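Local coordinates for CRISPR-associated protein, Cse2 family (Meiothermus ruber, PDB 3WA8) that probably binds guide RNA as the small CasB (Cse2) subunit of a type I-E CRISPR surveillance complex and helps stabilise the R-loop, at residues A39-L44 against C64-A69. Numbering follows the deposited sequence.
Sequences AEVVPL and CYYLVA. With HG (mercury (II) ion), chain C.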
ATOM      1  N   ALA A  39      12.716  -4.809 -11.444  1.00 49.92           N
ATOM      2  CA  ALA A  39      13.981  -4.815 -12.188  1.00 52.55           C
ATOM      3  C   ALA A  39      15.074  -5.388 -11.320  1.00 51.49           C
ATOM      4  O   ALA A  39      16.084  -5.797 -11.813  1.00 54.54           O
ATOM      5  CB  ALA A  39      14.339  -3.427 -12.676  1.00 53.33           C
ATOM      6  N   GLU A  40      14.868  -5.411 -10.020  1.00 48.87           N
ATOM      7  CA  GLU A  40      15.830  -5.998  -9.096  1.00 49.53           C
ATOM      8  C   GLU A  40      15.228  -7.309  -8.597  1.00 48.61           C
ATOM      9  O   GLU A  40      14.320  -7.325  -7.765  1.00 47.13           O
ATOM     10  CB  GLU A  40      16.074  -5.054  -7.919  1.00 48.21           C
ATOM     11  CG  GLU A  40      16.811  -5.648  -6.766  1.00 48.91           C
ATOM     12  CD  GLU A  40      18.287  -5.466  -6.911  1.00 57.30           C
ATOM     13  OE1 GLU A  40      18.695  -4.769  -7.854  1.00 60.97           O
ATOM     14  OE2 GLU A  40      19.053  -6.021  -6.095  1.00 61.10           O
ATOM     15  N   VAL A  41      15.719  -8.412  -9.120  1.00 50.47           N
ATOM     16  CA  VAL A  41      15.015  -9.661  -8.981  1.00 49.49           C
ATOM     17  C   VAL A  41      15.229 -10.288  -7.610  1.00 48.21           C
ATOM     18  O   VAL A  41      16.363 -10.342  -7.128  1.00 49.03           O
ATOM     19  CB  VAL A  41      15.497 -10.576 -10.083  1.00 52.92           C
ATOM     20  CG1 VAL A  41      14.945 -11.948  -9.925  1.00 51.85           C
ATOM     21  CG2 VAL A  41      15.115  -9.962 -11.406  1.00 54.07           C
ATOM     22  N   VAL A  42      14.149 -10.757  -6.983  1.00 46.89           N
ATOM     23  CA  VAL A  42      14.250 -11.459  -5.693  1.00 46.41           C
ATOM     24  C   VAL A  42      13.610 -12.857  -5.746  1.00 48.26           C
ATOM     25  O   VAL A  42      12.366 -12.973  -5.850  1.00 48.68           O
ATOM     26  CB  VAL A  42      13.575 -10.654  -4.546  1.00 44.11           C
ATOM     27  CG1 VAL A  42      13.720 -11.406  -3.243  1.00 44.90           C
ATOM     28  CG2 VAL A  42      14.152  -9.260  -4.417  1.00 41.91           C
ATOM     29  N   PRO A  43      14.425 -13.929  -5.633  1.00 50.01           N
ATOM     30  CA  PRO A  43      13.916 -15.296  -5.873  1.00 52.26           C
ATOM     31  C   PRO A  43      12.645 -15.537  -5.100  1.00 52.21           C
ATOM     32  O   PRO A  43      11.663 -15.989  -5.667  1.00 54.11           O
ATOM     33  CB  PRO A  43      15.026 -16.193  -5.348  1.00 52.73           C
ATOM     34  CG  PRO A  43      16.249 -15.410  -5.530  1.00 52.84           C
ATOM     35  CD  PRO A  43      15.846 -13.946  -5.261  1.00 50.62           C
ATOM     36  N   LEU A  44      12.655 -15.192  -3.821  1.00 51.48           N
ATOM     37  CA  LEU A  44      11.450 -15.230  -3.001  1.00 52.17           C
ATOM     38  C   LEU A  44      10.166 -14.755  -3.716  1.00 51.99           C
ATOM     39  O   LEU A  44       9.156 -15.485  -3.793  1.00 54.54           O
ATOM     40  CB  LEU A  44      11.665 -14.383  -1.748  1.00 50.45           C
ATOM     41  CG  LEU A  44      10.747 -14.768  -0.587  1.00 52.92           C
ATOM     42  CD1 LEU A  44      10.889 -16.277  -0.251  1.00 56.71           C
ATOM     43  CD2 LEU A  44      11.027 -13.905   0.628  1.00 53.13           C
ATOM     44  N   CYS A  64       3.459  -4.169  -9.149  1.00 46.17           N
ATOM     45  CA  CYS A  64       2.733  -3.964  -7.920  1.00 44.28           C
ATOM     46  C   CYS A  64       3.311  -4.825  -6.795  1.00 43.61           C
ATOM     47  O   CYS A  64       3.732  -4.275  -5.756  1.00 41.80           O
ATOM     48  CB  CYS A  64       1.231  -4.131  -8.148  1.00 46.34           C
ATOM     49  SG  CYS A  64       0.552  -2.891  -9.376  1.00 48.60           S
ATOM     50  N   TYR A  65       3.411  -6.145  -7.017  1.00 45.07           N
ATOM     51  CA  TYR A  65       4.057  -7.048  -6.048  1.00 44.06           C
ATOM     52  C   TYR A  65       5.389  -6.548  -5.533  1.00 42.45           C
ATOM     53  O   TYR A  65       5.619  -6.477  -4.320  1.00 41.80           O
ATOM     54  CB  TYR A  65       4.254  -8.437  -6.631  1.00 46.51           C
ATOM     55  CG  TYR A  65       3.036  -9.301  -6.464  1.00 48.74           C
ATOM     56  CD1 TYR A  65       1.950  -9.143  -7.301  1.00 49.32           C
ATOM     57  CD2 TYR A  65       2.953 -10.253  -5.451  1.00 49.89           C
ATOM     58  CE1 TYR A  65       0.831  -9.883  -7.152  1.00 52.43           C
ATOM     59  CE2 TYR A  65       1.797 -11.040  -5.286  1.00 51.66           C
ATOM     60  CZ  TYR A  65       0.740 -10.834  -6.151  1.00 54.24           C
ATOM     61  OH  TYR A  65      -0.434 -11.571  -6.081  1.00 58.78           O
ATOM     62  N   TYR A  66       6.277  -6.212  -6.449  1.00 42.83           N
ATOM     63  CA  TYR A  66       7.616  -5.822  -6.056  1.00 42.43           C
ATOM     64  C   TYR A  66       7.602  -4.528  -5.291  1.00 41.75           C
ATOM     65  O   TYR A  66       8.292  -4.394  -4.285  1.00 41.74           O
ATOM     66  CB  TYR A  66       8.547  -5.733  -7.264  1.00 43.81           C
ATOM     67  CG  TYR A  66       9.305  -7.003  -7.515  1.00 45.91           C
ATOM     68  CD1 TYR A  66       9.013  -7.814  -8.618  1.00 48.65           C
ATOM     69  CD2 TYR A  66      10.294  -7.426  -6.631  1.00 45.71           C
ATOM     70  CE1 TYR A  66       9.721  -8.978  -8.859  1.00 47.83           C
ATOM     71  CE2 TYR A  66      11.003  -8.590  -6.858  1.00 46.57           C
ATOM     72  CZ  TYR A  66      10.703  -9.358  -7.975  1.00 48.19           C
ATOM     73  OH  TYR A  66      11.404 -10.513  -8.181  1.00 51.02           O
ATOM     74  N   LEU A  67       6.814  -3.568  -5.760  1.00 42.84           N
ATOM     75  CA  LEU A  67       6.653  -2.309  -5.055  1.00 42.94           C
ATOM     76  C   LEU A  67       6.135  -2.584  -3.640  1.00 42.62           C
ATOM     77  O   LEU A  67       6.638  -2.016  -2.683  1.00 43.89           O
ATOM     78  CB  LEU A  67       5.674  -1.408  -5.792  1.00 43.33           C
ATOM     79  CG  LEU A  67       5.443  -0.000  -5.258  1.00 43.37           C
ATOM     80  CD1 LEU A  67       6.695   0.803  -5.360  1.00 44.63           C
ATOM     81  CD2 LEU A  67       4.364   0.671  -6.069  1.00 44.46           C
ATOM     82  N   VAL A  68       5.148  -3.452  -3.479  1.00 42.43           N
ATOM     83  CA  VAL A  68       4.634  -3.615  -2.129  1.00 42.85           C
ATOM     84  C   VAL A  68       5.707  -4.278  -1.278  1.00 43.67           C
ATOM     85  O   VAL A  68       5.895  -3.927  -0.092  1.00 44.24           O
ATOM     86  CB  VAL A  68       3.266  -4.358  -2.041  1.00 43.56           C
ATOM     87  CG1 VAL A  68       2.974  -4.753  -0.630  1.00 43.06           C
ATOM     88  CG2 VAL A  68       2.154  -3.466  -2.516  1.00 43.27           C
ATOM     89  N   ALA A  69       6.436  -5.208  -1.889  1.00 43.64           N
ATOM     90  CA  ALA A  69       7.516  -5.845  -1.181  1.00 43.53           C
ATOM     91  C   ALA A  69       8.494  -4.775  -0.669  1.00 43.30           C
ATOM     92  O   ALA A  69       8.817  -4.719   0.538  1.00 44.26           O
ATOM     93  CB  ALA A  69       8.194  -6.811  -2.076  1.00 44.66           C
TER
HETATM   94 HG    HG C 301       1.796  -0.515  -8.683  1.00 93.79          HG
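The Tyr66 ring meets the backbone of residues 40-42 with its hydroxyl-bearing end: Val42 N lies at the ring edge, near its plane, while Glu40 O and Val41 CA approach obliquely. Glu40 O comes nearest at Tyr66 CE2, 3.7 Å away, and the side chain of Val42 reaches the same ring carbon, its CB 4.0 Å from Tyr66 CE2. The polar link is Val42 N to Tyr66 OH, 3.0 Å long with an N-H...O angle of 175°, which points the amide hydrogen almost straight at the phenol oxygen. That oxygen has a second partner in Glu46 OE2, one turn into helix 43-49, and the two bonds together probably help to set the position of the phenol end. Val42 is the N-cap residue of this helix, and Tyr66 projects from the middle of helix 59-72, so the contact ties the start of one helix to the flank of the next in the all-helical Cse2 fold. With CG1 of Val42 anti to its own N (chi1 -179°), CG2 falls beside that N and approaches Tyr66 CE2 to about 4.0 Å. A phenylalanine in place of Tyr66 would probably leave Val42 N and the Glu46 carboxylate without the hydroxyl they share. Pro37 and Val45 also touch the Tyr66 side chain, in keeping with its burial. The Glu40 carboxylate, by contrast, leads away from helix 59-72 and forms a salt bridge with Arg29 of helix 24-32; Arg29 also touches the Val42 side chain.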